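Local coordinates for solute-binding protein (Thermoactinomyces vulgaris, PDB 2ZYO) that binds cyclodextrins and linear maltodextrins such as maltotetraose, and probably hands them to a membrane transporter for uptake, at residues K13-P18 against P293-E298; F179-K184 against Q210-V215; K138-V143 against V242-N247; L33-K38 against A310-E315; D108-K113 against G347-S352. All coordinates share one frame; numbering follows the deposited sequence.

Contact 1. Residues K13-P18 against P293-E298; sequences KSEGKP and PKYATE
Glu15 OE1 accepts a hydrogen bond from Lys294 N at 2.9 Å, using its syn lone pair. Its second oxygen, Glu15 OE2, takes Tyr295 N at 2.9 Å. That bond is nearly straight (171°), although the donor sits 31° out of the carboxylate plane. One carboxylate thus holds two successive N-H groups in the first turn of helix 293-302. The positive end of the helix dipole probably favours a negative charge here. Glu15 gets there on an extended chain, with CG anti to the backbone N (chi1 -166°). An alanine here would probably leave both N-H groups without these acceptors and the loop less firmly held to the helix.

The Tyr295 ring makes the second half of the contact. Pro18 CD lies over one face in a CH-pi contact, 3.6 Å from the centroid of the Tyr295 ring. Glu15 OE2 lies at the ring edge, 3.2 Å from Tyr295 CD1. Lys17 CB packs near the phenol oxygen, 3.7 Å from Tyr295 OH. A water joins that same Tyr295 OH to the backbone oxygen of Glu15.

The loop 13-18 leads into strand 20-25. Tyr292, just before the helix, touches both Glu15 and Pro18. The helix also packs through Pro293, Ala296 and Thr297 on Leu286 of strand 278-287.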
# COMPACT_ATOMS: atom_id res chain seq x y z
N LYS A 13 13.63 37.92 -7.04
CA LYS A 13 12.43 37.08 -6.73
C LYS A 13 11.48 36.98 -7.93
O LYS A 13 11.16 37.99 -8.56
CB LYS A 13 11.70 37.60 -5.49
CG LYS A 13 11.36 39.10 -5.51
CD LYS A 13 10.47 39.50 -4.33
CE LYS A 13 9.01 39.09 -4.54
NZ LYS A 13 8.37 39.81 -5.68
N SER A 14 11.04 35.76 -8.23
CA SER A 14 10.13 35.53 -9.35
C SER A 14 8.74 35.10 -8.91
O SER A 14 7.75 35.68 -9.36
CB SER A 14 10.72 34.52 -10.34
OG SER A 14 11.90 35.03 -10.94
N GLU A 15 8.66 34.09 -8.04
CA GLU A 15 7.35 33.62 -7.57
C GLU A 15 6.75 34.57 -6.54
O GLU A 15 7.27 34.74 -5.44
CB GLU A 15 7.41 32.19 -7.02
CG GLU A 15 6.02 31.56 -6.86
CD GLU A 15 6.05 30.09 -6.52
OE1 GLU A 15 6.65 29.31 -7.29
OE2 GLU A 15 5.45 29.70 -5.50
N GLY A 16 5.64 35.20 -6.94
CA GLY A 16 4.89 36.09 -6.06
C GLY A 16 4.23 35.31 -4.95
O GLY A 16 3.86 34.14 -5.14
N LYS A 17 4.08 35.94 -3.79
CA LYS A 17 3.45 35.30 -2.64
C LYS A 17 1.97 35.07 -2.92
O LYS A 17 1.24 36.02 -3.23
CB LYS A 17 3.62 36.15 -1.38
CG LYS A 17 3.21 35.44 -0.09
CD LYS A 17 3.24 36.37 1.11
CE LYS A 17 4.64 36.55 1.66
NZ LYS A 17 4.68 37.51 2.80
N PRO A 18 1.51 33.81 -2.83
CA PRO A 18 0.10 33.52 -3.08
C PRO A 18 -0.77 34.05 -1.95
O PRO A 18 -0.35 34.04 -0.79
CB PRO A 18 0.05 31.99 -3.11
CG PRO A 18 1.20 31.56 -2.27
CD PRO A 18 2.27 32.59 -2.48
N PRO A 293 4.37 26.74 -7.45
CA PRO A 293 5.10 25.51 -7.12
C PRO A 293 6.05 25.64 -5.92
O PRO A 293 6.11 24.74 -5.09
CB PRO A 293 5.88 25.20 -8.41
CG PRO A 293 5.94 26.50 -9.14
CD PRO A 293 4.65 27.18 -8.83
N LYS A 294 6.78 26.76 -5.83
CA LYS A 294 7.75 26.94 -4.75
C LYS A 294 7.08 27.08 -3.38
O LYS A 294 7.48 26.43 -2.42
CB LYS A 294 8.69 28.11 -5.02
CG LYS A 294 9.60 27.90 -6.22
CD LYS A 294 10.52 29.08 -6.43
CE LYS A 294 11.42 28.87 -7.64
NZ LYS A 294 12.30 30.05 -7.90
N TYR A 295 6.07 27.94 -3.30
CA TYR A 295 5.32 28.11 -2.06
C TYR A 295 4.53 26.85 -1.68
O TYR A 295 4.48 26.48 -0.50
CB TYR A 295 4.38 29.31 -2.15
CG TYR A 295 5.03 30.64 -1.82
CD1 TYR A 295 5.56 31.45 -2.82
CD2 TYR A 295 5.09 31.09 -0.50
CE1 TYR A 295 6.14 32.68 -2.52
CE2 TYR A 295 5.68 32.32 -0.19
CZ TYR A 295 6.20 33.10 -1.20
OH TYR A 295 6.77 34.31 -0.89
N ALA A 296 3.93 26.20 -2.67
CA ALA A 296 3.18 24.96 -2.42
C ALA A 296 4.09 23.85 -1.91
O ALA A 296 3.68 23.04 -1.07
CB ALA A 296 2.44 24.51 -3.67
N THR A 297 5.33 23.82 -2.39
CA THR A 297 6.32 22.83 -1.95
C THR A 297 6.78 23.12 -0.52
O THR A 297 7.07 22.19 0.24
CB THR A 297 7.51 22.75 -2.93
OG1 THR A 297 7.03 22.41 -4.23
CG2 THR A 297 8.53 21.70 -2.48
N GLU A 298 6.83 24.40 -0.15
CA GLU A 298 7.09 24.78 1.23
C GLU A 298 5.95 24.32 2.14
O GLU A 298 6.19 23.82 3.24
CB GLU A 298 7.33 26.29 1.35
CG GLU A 298 8.67 26.70 0.76
CD GLU A 298 8.88 28.20 0.67
OE1 GLU A 298 7.89 28.96 0.76
OE2 GLU A 298 10.04 28.61 0.48
O HOH W 1 7.42 36.08 -2.82

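Contact 2. Residues F179-K184 against Q210-V215; sequences FLFAAK and QGMNEV
The Phe181 ring lies over the backbone of Gly211, where helix 206-220 has no side chain. Gly211 CA sits 4.3 Å from the centroid of the Phe181 ring, over its face, in a CH-pi contact. The two CA atoms, of Phe181 and Gly211, come within 4.2 Å. A CB on Gly211 would run into the ring, so the hollow and the ring fit closely. The far rim of the ring reaches Met212, the next residue, and Val215, one turn on. Phe181 CZ meets Met212 CB, and Phe181 CE2 meets Val215 CG2 at 3.9 Å.

Leu180 is the second bump. Its CD1 packs on Val215 CG2 at 4.0 Å, and its CD2 rests on Glu214 CB. Leu180 O faces Gly211 CA and is buried with no polar partner in the model.

This is a close pairing of two helices in the alpha/beta architecture of a solute-binding protein. The segment axes approach to 7.9 Å and run roughly antiparallel, at 141°. Helix 174-183 also carries Tyr175 and Tyr176 of the sugar pocket. Helix 360-371 covers the Met212 and Val215 side.

Lys184 fills the other flank of the glycine. Its CG lies 3.6 Å from Gly211 N, and the bend at chi2 (-54°) turns CD aside. Lys184 NZ then forms a salt bridge to the anti lone pair of Glu214 OE2 at 2.9 Å. A second salt bridge joins it to Asp271. An alanine here would probably leave Glu214 and Asp271 without their shared cation and open a gap beside Gly211. Glu214 OE1 also pairs with Lys217.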
# COMPACT_ATOMS: atom_id res chain seq x y z
N PHE A 179 4.15 -11.94 -1.36
CA PHE A 179 5.32 -12.40 -0.60
C PHE A 179 5.76 -13.81 -0.99
O PHE A 179 6.95 -14.12 -0.96
CB PHE A 179 5.12 -12.26 0.92
CG PHE A 179 4.31 -13.36 1.55
CD1 PHE A 179 4.94 -14.43 2.19
CD2 PHE A 179 2.91 -13.32 1.53
CE1 PHE A 179 4.19 -15.45 2.78
CE2 PHE A 179 2.16 -14.34 2.12
CZ PHE A 179 2.80 -15.41 2.75
N LEU A 180 4.80 -14.65 -1.38
CA LEU A 180 5.09 -16.01 -1.84
C LEU A 180 5.83 -16.00 -3.17
O LEU A 180 6.72 -16.83 -3.40
CB LEU A 180 3.82 -16.84 -1.94
CG LEU A 180 3.05 -17.10 -0.63
CD1 LEU A 180 1.67 -17.70 -0.91
CD2 LEU A 180 3.84 -18.00 0.30
N PHE A 181 5.47 -15.08 -4.06
CA PHE A 181 6.14 -14.92 -5.35
C PHE A 181 7.51 -14.29 -5.18
O PHE A 181 8.50 -14.77 -5.75
CB PHE A 181 5.27 -14.11 -6.31
CG PHE A 181 4.04 -14.84 -6.78
CD1 PHE A 181 4.04 -15.51 -7.99
CD2 PHE A 181 2.88 -14.87 -6.00
CE1 PHE A 181 2.91 -16.19 -8.44
CE2 PHE A 181 1.74 -15.55 -6.43
CZ PHE A 181 1.76 -16.21 -7.65
N ALA A 182 7.59 -13.23 -4.38
CA ALA A 182 8.85 -12.55 -4.09
C ALA A 182 9.88 -13.48 -3.45
O ALA A 182 11.07 -13.40 -3.75
CB ALA A 182 8.61 -11.33 -3.21
N ALA A 183 9.41 -14.38 -2.58
CA ALA A 183 10.26 -15.37 -1.92
C ALA A 183 11.01 -16.25 -2.92
O ALA A 183 12.14 -16.67 -2.67
CB ALA A 183 9.44 -16.24 -0.98
N LYS A 184 10.36 -16.52 -4.06
CA LYS A 184 10.94 -17.38 -5.09
C LYS A 184 11.80 -16.61 -6.08
O LYS A 184 12.47 -17.21 -6.93
CB LYS A 184 9.84 -18.16 -5.82
CG LYS A 184 8.81 -18.82 -4.91
CD LYS A 184 9.45 -19.73 -3.87
CE LYS A 184 8.43 -20.17 -2.84
NZ LYS A 184 9.02 -21.08 -1.81
N GLN A 210 6.81 -21.39 -9.11
CA GLN A 210 7.11 -21.83 -7.74
C GLN A 210 6.28 -21.06 -6.70
O GLN A 210 5.85 -21.63 -5.70
CB GLN A 210 8.61 -21.71 -7.43
CG GLN A 210 9.51 -22.53 -8.36
CD GLN A 210 9.21 -24.01 -8.33
OE1 GLN A 210 8.84 -24.60 -9.34
NE2 GLN A 210 9.36 -24.63 -7.16
N GLY A 211 6.07 -19.77 -6.96
CA GLY A 211 5.21 -18.94 -6.11
C GLY A 211 3.77 -19.41 -6.13
O GLY A 211 3.14 -19.56 -5.07
N MET A 212 3.25 -19.66 -7.33
CA MET A 212 1.87 -20.15 -7.49
C MET A 212 1.69 -21.56 -6.93
O MET A 212 0.59 -21.94 -6.52
CB MET A 212 1.43 -20.07 -8.96
CG MET A 212 -0.04 -20.41 -9.21
SD MET A 212 -1.22 -19.32 -8.38
CE MET A 212 -1.50 -18.10 -9.66
N ASN A 213 2.76 -22.35 -6.91
CA ASN A 213 2.74 -23.66 -6.27
C ASN A 213 2.46 -23.55 -4.77
O ASN A 213 1.79 -24.40 -4.19
CB ASN A 213 4.05 -24.42 -6.50
CG ASN A 213 4.17 -24.97 -7.91
OD1 ASN A 213 3.22 -24.93 -8.70
ND2 ASN A 213 5.35 -25.48 -8.24
N GLU A 214 2.99 -22.49 -4.15
CA GLU A 214 2.72 -22.22 -2.74
C GLU A 214 1.27 -21.80 -2.55
O GLU A 214 0.61 -22.27 -1.62
CB GLU A 214 3.66 -21.14 -2.20
CG GLU A 214 5.14 -21.53 -2.16
CD GLU A 214 5.53 -22.37 -0.94
OE1 GLU A 214 4.66 -23.08 -0.38
OE2 GLU A 214 6.71 -22.32 -0.55
N VAL A 215 0.78 -20.93 -3.43
CA VAL A 215 -0.63 -20.52 -3.43
C VAL A 215 -1.55 -21.74 -3.49
O VAL A 215 -2.49 -21.85 -2.69
CB VAL A 215 -0.93 -19.55 -4.61
CG1 VAL A 215 -2.43 -19.30 -4.75
CG2 VAL A 215 -0.18 -18.24 -4.44

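Contact 3. Residues K138-V143 against V242-N247; sequences KLMGQV and VAAVIN
Leu139 and Met140 lean from a loop onto the corner that the chain turns at Ala243, in strand 242-247. The strand belongs to the mixed sheet of this solute-binding protein. It runs antiparallel to strand 120-136, which leads into the loop, and parallel to strand 165-169. The backbone of Ala243 bonds to Asn136 and Tyr165.

The two loop side chains reach different parts of the corner. Leu139 CB meets Ala243 CB at 4.0 Å. Its CG lies anti to the carbonyl carbon (chi1 -57°). The CD1 methyl sits above the flat face of the peptide between Val242 and Ala243, 3.6 Å from Val242 O.

Met140 runs out extended as far as SD. Its chain bends at chi3 (-80°), which places CE over the next alanine. Met140 CB faces Ala243 O at 4.3 Å. The methionine contacts are looser than those of the leucine. Tyr153 of helix 147-157 touches both Met140 and Ala243 and continues the packing.

Further along the strand, Asn247 OD1 bonds to the hydroxyl of Tyr176, a residue of the sugar pocket. At the methionine tip, Met140 CE lies 4.1 Å from Ala244 CB and 4.4 Å from Ala243 CB.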
# COMPACT_ATOMS: atom_id res chain seq x y z
N LYS A 138 -5.94 -14.44 22.18
CA LYS A 138 -6.56 -15.52 22.94
C LYS A 138 -6.32 -16.89 22.30
O LYS A 138 -6.58 -17.93 22.93
CB LYS A 138 -8.07 -15.27 23.10
CG LYS A 138 -8.41 -14.05 23.95
CD LYS A 138 -9.91 -13.89 24.11
CE LYS A 138 -10.25 -12.60 24.83
NZ LYS A 138 -11.73 -12.35 24.85
N LEU A 139 -5.83 -16.89 21.07
CA LEU A 139 -5.64 -18.12 20.30
C LEU A 139 -4.19 -18.42 19.91
O LEU A 139 -3.84 -19.57 19.66
CB LEU A 139 -6.52 -18.11 19.04
CG LEU A 139 -8.03 -17.93 19.21
CD1 LEU A 139 -8.70 -17.80 17.85
CD2 LEU A 139 -8.65 -19.08 20.00
N MET A 140 -3.37 -17.37 19.86
CA MET A 140 -1.97 -17.51 19.47
C MET A 140 -1.06 -16.71 20.40
O MET A 140 -1.35 -15.55 20.71
CB MET A 140 -1.77 -17.08 18.01
CG MET A 140 -0.32 -17.14 17.52
SD MET A 140 -0.16 -16.79 15.75
CE MET A 140 -0.64 -18.36 15.04
N GLY A 141 0.04 -17.34 20.82
CA GLY A 141 1.03 -16.71 21.69
C GLY A 141 2.25 -16.29 20.90
O GLY A 141 2.29 -15.22 20.30
N GLN A 142 3.27 -17.15 20.91
CA GLN A 142 4.44 -16.93 20.07
C GLN A 142 4.05 -17.24 18.63
O GLN A 142 3.58 -18.34 18.33
CB GLN A 142 5.62 -17.80 20.51
CG GLN A 142 6.87 -17.65 19.64
CD GLN A 142 7.44 -16.24 19.68
OE1 GLN A 142 7.58 -15.64 20.74
NE2 GLN A 142 7.78 -15.72 18.50
N VAL A 143 4.24 -16.26 17.75
CA VAL A 143 3.98 -16.45 16.32
C VAL A 143 4.99 -17.43 15.72
O VAL A 143 6.12 -17.52 16.21
CB VAL A 143 3.98 -15.10 15.54
CG1 VAL A 143 2.87 -14.19 16.04
CG2 VAL A 143 5.34 -14.40 15.64
N VAL A 242 -10.51 -17.63 14.44
CA VAL A 242 -9.34 -17.63 13.56
C VAL A 242 -8.13 -17.10 14.33
O VAL A 242 -8.14 -15.97 14.81
CB VAL A 242 -9.57 -16.79 12.28
CG1 VAL A 242 -8.31 -16.76 11.42
CG2 VAL A 242 -10.74 -17.35 11.47
N ALA A 243 -7.10 -17.93 14.45
CA ALA A 243 -5.91 -17.55 15.22
C ALA A 243 -5.12 -16.42 14.57
O ALA A 243 -4.71 -15.48 15.24
CB ALA A 243 -5.02 -18.76 15.44
N ALA A 244 -4.92 -16.51 13.25
CA ALA A 244 -4.12 -15.52 12.53
C ALA A 244 -4.63 -15.29 11.12
O ALA A 244 -5.10 -16.21 10.45
CB ALA A 244 -2.66 -15.93 12.50
N VAL A 245 -4.54 -14.03 10.67
CA VAL A 245 -4.79 -13.67 9.28
C VAL A 245 -3.59 -12.91 8.73
O VAL A 245 -2.76 -12.41 9.50
CB VAL A 245 -6.08 -12.82 9.10
CG1 VAL A 245 -7.31 -13.55 9.63
CG2 VAL A 245 -5.94 -11.44 9.75
N ILE A 246 -3.48 -12.85 7.40
CA ILE A 246 -2.54 -11.95 6.75
C ILE A 246 -3.37 -10.82 6.16
O ILE A 246 -4.15 -11.03 5.23
CB ILE A 246 -1.69 -12.66 5.67
CG1 ILE A 246 -0.85 -13.78 6.30
CG2 ILE A 246 -0.79 -11.65 4.95
CD1 ILE A 246 -0.10 -14.64 5.30
N ASN A 247 -3.22 -9.63 6.74
CA ASN A 247 -4.02 -8.48 6.33
C ASN A 247 -3.34 -7.18 6.74
O ASN A 247 -2.33 -7.20 7.45
CB ASN A 247 -5.42 -8.57 6.94
CG ASN A 247 -6.49 -7.90 6.08
OD1 ASN A 247 -6.19 -7.29 5.05
ND2 ASN A 247 -7.74 -8.03 6.50

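Contact 4. Residues L33-K38 against A310-E315; sequences LNNTKK and ASRFKE
Asn35 holds CG anti to its backbone N (chi1 -175°), which sends CG toward helix 306-316. On that helix Ser311 OG is also anti to its own N (chi1 163°) and meets the amide. Asn35 ND2 donates to Ser311 OG at 3.0 Å and to Glu315 OE2 at 2.8 Å. Both acceptors lie close to the amide plane. The bond to Glu315 is the straighter one, and it reaches OE2 on its anti side. Ser311 OG also bonds to Trp39 NE1.

This is a nearly antiparallel helix pair in the alpha/beta fold of the solute-binding protein, joined by side-chain hydrogen bonds. The segment axes come within 9.9 Å, at an angle of 156°. Helix 30-47 packs on strand 50-55 through Thr36 and Leu33. Helix 306-316 reaches strand 120-136 through Arg312.

The other end of the buried amide is also met. Asn35 OD1 rests against the aliphatic part of Arg312, 3.3 Å from Arg312 CB. The amide and guanidinium planes stand almost perpendicular. A water donates to Asn35 OD1 at 2.9 Å and to Thr36 OG1 at 2.8 Å. It also takes a weak bond from Arg312 NE, at the guanidinium edge. The Arg312 charge itself pairs with Glu318.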
# COMPACT_ATOMS: atom_id res chain seq x y z
N LEU A 33 -8.95 14.40 7.58
CA LEU A 33 -9.30 15.74 7.10
C LEU A 33 -8.96 16.80 8.14
O LEU A 33 -8.32 17.81 7.82
CB LEU A 33 -10.79 15.80 6.73
CG LEU A 33 -11.35 17.11 6.16
CD1 LEU A 33 -10.76 17.44 4.79
CD2 LEU A 33 -12.87 17.06 6.09
N ASN A 34 -9.38 16.57 9.38
CA ASN A 34 -9.15 17.54 10.45
C ASN A 34 -7.68 17.70 10.83
O ASN A 34 -7.26 18.80 11.22
CB ASN A 34 -10.00 17.21 11.68
CG ASN A 34 -11.50 17.22 11.37
OD1 ASN A 34 -11.96 17.92 10.47
ND2 ASN A 34 -12.25 16.43 12.12
N ASN A 35 -6.89 16.63 10.72
CA ASN A 35 -5.45 16.74 10.94
C ASN A 35 -4.78 17.65 9.92
O ASN A 35 -3.94 18.49 10.27
CB ASN A 35 -4.76 15.37 10.94
CG ASN A 35 -3.29 15.47 11.31
OD1 ASN A 35 -2.43 15.48 10.43
ND2 ASN A 35 -3.01 15.57 12.60
N THR A 36 -5.16 17.49 8.65
CA THR A 36 -4.66 18.36 7.59
C THR A 36 -5.14 19.80 7.81
O THR A 36 -4.37 20.74 7.62
CB THR A 36 -5.03 17.82 6.19
OG1 THR A 36 -4.37 16.57 5.99
CG2 THR A 36 -4.61 18.79 5.09
N LYS A 37 -6.38 19.96 8.25
CA LYS A 37 -6.91 21.28 8.58
C LYS A 37 -6.10 21.93 9.70
O LYS A 37 -5.84 23.14 9.66
CB LYS A 37 -8.39 21.22 8.94
CG LYS A 37 -9.32 20.96 7.76
CD LYS A 37 -10.79 21.05 8.16
CE LYS A 37 -11.73 20.70 7.02
NZ LYS A 37 -11.63 21.60 5.84
N LYS A 38 -5.68 21.13 10.68
CA LYS A 38 -4.86 21.63 11.79
C LYS A 38 -3.53 22.19 11.29
O LYS A 38 -3.17 23.33 11.60
CB LYS A 38 -4.61 20.54 12.84
CG LYS A 38 -3.67 20.98 13.95
CD LYS A 38 -3.18 19.80 14.78
CE LYS A 38 -2.07 20.22 15.73
NZ LYS A 38 -2.52 21.21 16.75
N ALA A 310 4.06 13.25 13.42
CA ALA A 310 3.86 12.69 14.76
C ALA A 310 2.41 12.91 15.17
O ALA A 310 1.73 11.99 15.62
CB ALA A 310 4.80 13.33 15.77
N SER A 311 1.94 14.14 14.97
CA SER A 311 0.54 14.51 15.19
C SER A 311 -0.40 13.68 14.32
O SER A 311 -1.40 13.15 14.81
CB SER A 311 0.35 16.01 14.93
OG SER A 311 -1.01 16.34 14.76
N ARG A 312 -0.07 13.57 13.03
CA ARG A 312 -0.90 12.80 12.10
C ARG A 312 -1.03 11.33 12.52
O ARG A 312 -2.13 10.77 12.48
CB ARG A 312 -0.38 12.89 10.66
CG ARG A 312 -1.42 12.41 9.66
CD ARG A 312 -0.96 12.48 8.22
NE ARG A 312 -2.08 12.14 7.34
CZ ARG A 312 -2.42 10.89 7.00
NH1 ARG A 312 -1.72 9.86 7.44
NH2 ARG A 312 -3.47 10.69 6.22
N PHE A 313 0.08 10.72 12.93
CA PHE A 313 0.03 9.33 13.39
C PHE A 313 -0.88 9.16 14.60
O PHE A 313 -1.71 8.25 14.63
CB PHE A 313 1.42 8.78 13.71
CG PHE A 313 1.37 7.50 14.50
CD1 PHE A 313 0.95 6.32 13.89
CD2 PHE A 313 1.69 7.49 15.85
CE1 PHE A 313 0.87 5.13 14.62
CE2 PHE A 313 1.62 6.31 16.58
CZ PHE A 313 1.21 5.13 15.97
N LYS A 314 -0.73 10.04 15.58
CA LYS A 314 -1.50 9.95 16.82
C LYS A 314 -3.00 10.13 16.59
O LYS A 314 -3.82 9.50 17.27
CB LYS A 314 -0.96 10.93 17.87
CG LYS A 314 0.44 10.59 18.37
CD LYS A 314 1.00 11.67 19.29
CE LYS A 314 2.47 11.45 19.57
NZ LYS A 314 3.05 12.52 20.42
N GLU A 315 -3.35 10.98 15.63
CA GLU A 315 -4.75 11.22 15.28
C GLU A 315 -5.35 10.12 14.40
O GLU A 315 -6.45 9.64 14.66
CB GLU A 315 -4.92 12.57 14.57
CG GLU A 315 -4.92 13.78 15.48
CD GLU A 315 -5.78 14.91 14.93
OE1 GLU A 315 -6.99 14.94 15.22
OE2 GLU A 315 -5.25 15.77 14.20
O HOH W 2 -2.27 15.44 7.54

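Contact 5. Residues D108-K113 against G347-S352; sequences DDVAMK and GVPMPS
Val110 reaches from the first turn of helix 109-114 to the backbone of Gly347 and the ring of Pro349. Its CB points toward the segment 347-352 without itself making a close contact there. The branch that touches is CG1, set anti to the backbone N (chi1 -176°). Val110 CG1 lies 3.6 Å from Gly347 O. The same methyl meets Pro349 CD at 3.7 Å and Pro349 CG at 3.9 Å. The valine and proline side chains cross at about a right angle.

The proline ring also meets the backbone of the helix. Pro349 CG sits 3.6 Å from Val110 O. One turn on, Lys113 CB stands at 4.4 Å from the same Pro349 CG, a loose contact at the margin.

Asp108 is the N-cap of this helix. Its OD2 accepts from Ala111 N at 3.2 Å through the anti lone pair, and weakly from Val110 N. These bonds tie down the turn that carries Val110.

Ile279 of strand 278-287 touches Val110 and also bonds through its backbone to Val348 and Met350. His82 packs on Pro349. Met350 touches Tyr175, which belongs to the sugar pocket. Strand 348-349 runs parallel to strand 278-287, near the centre of the chain. This is consistent with the region linking the two lobes in periplasmic-binding-protein folds of this family.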
# COMPACT_ATOMS: atom_id res chain seq x y z
N ASP A 108 11.76 7.45 5.04
CA ASP A 108 12.15 6.08 4.70
C ASP A 108 12.53 5.98 3.22
O ASP A 108 11.81 6.46 2.35
CB ASP A 108 10.99 5.14 5.04
CG ASP A 108 11.33 3.68 4.80
OD1 ASP A 108 11.77 3.01 5.76
OD2 ASP A 108 11.16 3.21 3.66
N ASP A 109 13.68 5.36 2.96
CA ASP A 109 14.24 5.27 1.61
C ASP A 109 13.30 4.58 0.62
O ASP A 109 13.17 5.01 -0.53
CB ASP A 109 15.60 4.55 1.62
CG ASP A 109 16.71 5.40 2.24
OD1 ASP A 109 16.45 6.53 2.70
OD2 ASP A 109 17.87 4.91 2.26
N VAL A 110 12.64 3.51 1.07
CA VAL A 110 11.73 2.74 0.21
C VAL A 110 10.43 3.51 -0.06
O VAL A 110 9.89 3.44 -1.17
CB VAL A 110 11.46 1.33 0.80
CG1 VAL A 110 10.59 0.51 -0.14
CG2 VAL A 110 12.77 0.60 1.06
N ALA A 111 9.95 4.25 0.94
CA ALA A 111 8.77 5.09 0.77
C ALA A 111 9.02 6.20 -0.25
O ALA A 111 8.13 6.56 -1.02
CB ALA A 111 8.35 5.69 2.11
N MET A 112 10.25 6.73 -0.27
CA MET A 112 10.61 7.77 -1.22
C MET A 112 10.71 7.24 -2.65
O MET A 112 10.37 7.95 -3.60
CB MET A 112 11.92 8.46 -0.81
CG MET A 112 11.81 9.31 0.45
SD MET A 112 10.43 10.48 0.43
CE MET A 112 10.96 11.63 -0.83
N LYS A 113 11.14 5.99 -2.79
CA LYS A 113 11.17 5.33 -4.10
C LYS A 113 9.77 5.23 -4.69
O LYS A 113 9.59 5.38 -5.90
CB LYS A 113 11.81 3.94 -3.99
CG LYS A 113 13.30 3.97 -3.72
CD LYS A 113 13.89 2.56 -3.73
CE LYS A 113 15.29 2.53 -3.14
NZ LYS A 113 16.26 3.39 -3.88
N GLY A 347 9.45 -4.39 2.80
CA GLY A 347 8.62 -4.47 1.61
C GLY A 347 9.15 -3.69 0.42
O GLY A 347 10.18 -3.02 0.50
N VAL A 348 8.43 -3.79 -0.70
CA VAL A 348 8.76 -3.06 -1.92
C VAL A 348 7.52 -2.33 -2.44
O VAL A 348 6.40 -2.82 -2.28
CB VAL A 348 9.36 -3.97 -3.02
CG1 VAL A 348 10.76 -4.44 -2.63
CG2 VAL A 348 8.44 -5.14 -3.34
N PRO A 349 7.71 -1.15 -3.05
CA PRO A 349 6.56 -0.38 -3.50
C PRO A 349 5.76 -1.11 -4.58
O PRO A 349 6.35 -1.73 -5.47
CB PRO A 349 7.19 0.90 -4.08
CG PRO A 349 8.55 0.96 -3.48
CD PRO A 349 8.98 -0.46 -3.35
N MET A 350 4.44 -1.06 -4.48
CA MET A 350 3.60 -1.52 -5.58
C MET A 350 4.01 -0.77 -6.84
O MET A 350 4.22 0.44 -6.79
CB MET A 350 2.12 -1.27 -5.29
CG MET A 350 1.46 -2.32 -4.43
SD MET A 350 -0.28 -2.00 -4.18
CE MET A 350 -0.20 -0.53 -3.18
N PRO A 351 4.15 -1.49 -7.97
CA PRO A 351 4.46 -0.83 -9.24
C PRO A 351 3.48 0.30 -9.52
O PRO A 351 2.28 0.15 -9.30
CB PRO A 351 4.29 -1.96 -10.26
CG PRO A 351 4.62 -3.19 -9.50
CD PRO A 351 4.06 -2.96 -8.12
N SER A 352 4.01 1.44 -9.97
CA SER A 352 3.20 2.63 -10.18
C SER A 352 3.00 2.97 -11.66
O SER A 352 2.31 3.94 -11.99
CB SER A 352 3.81 3.83 -9.45
OG SER A 352 5.13 4.08 -9.90

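In the fold
Contacts 2 and 3 are buried; contacts 1 and 5 lie at the surface, and contact 4 is partly buried. Contact 1 is about 48 Å from contact 2, centre to centre, on the opposite side of the chain's centre. Contacts 2 and 3 touch, through Phe179 CE2 and Ile246 CD1. Contacts 3 and 5 both reach the large mixed sheet. Contacts 1 and 4 use consecutive helices, 293-302 and 306-316. Hydrogen bonds lead in both: a carboxylate on backbone N-H groups beside a tyrosine-proline CH-pi contact in one, an amide between helices in the other. Contacts 3 and 5 are apolar. Contact 2 combines an apolar interior with a salt bridge.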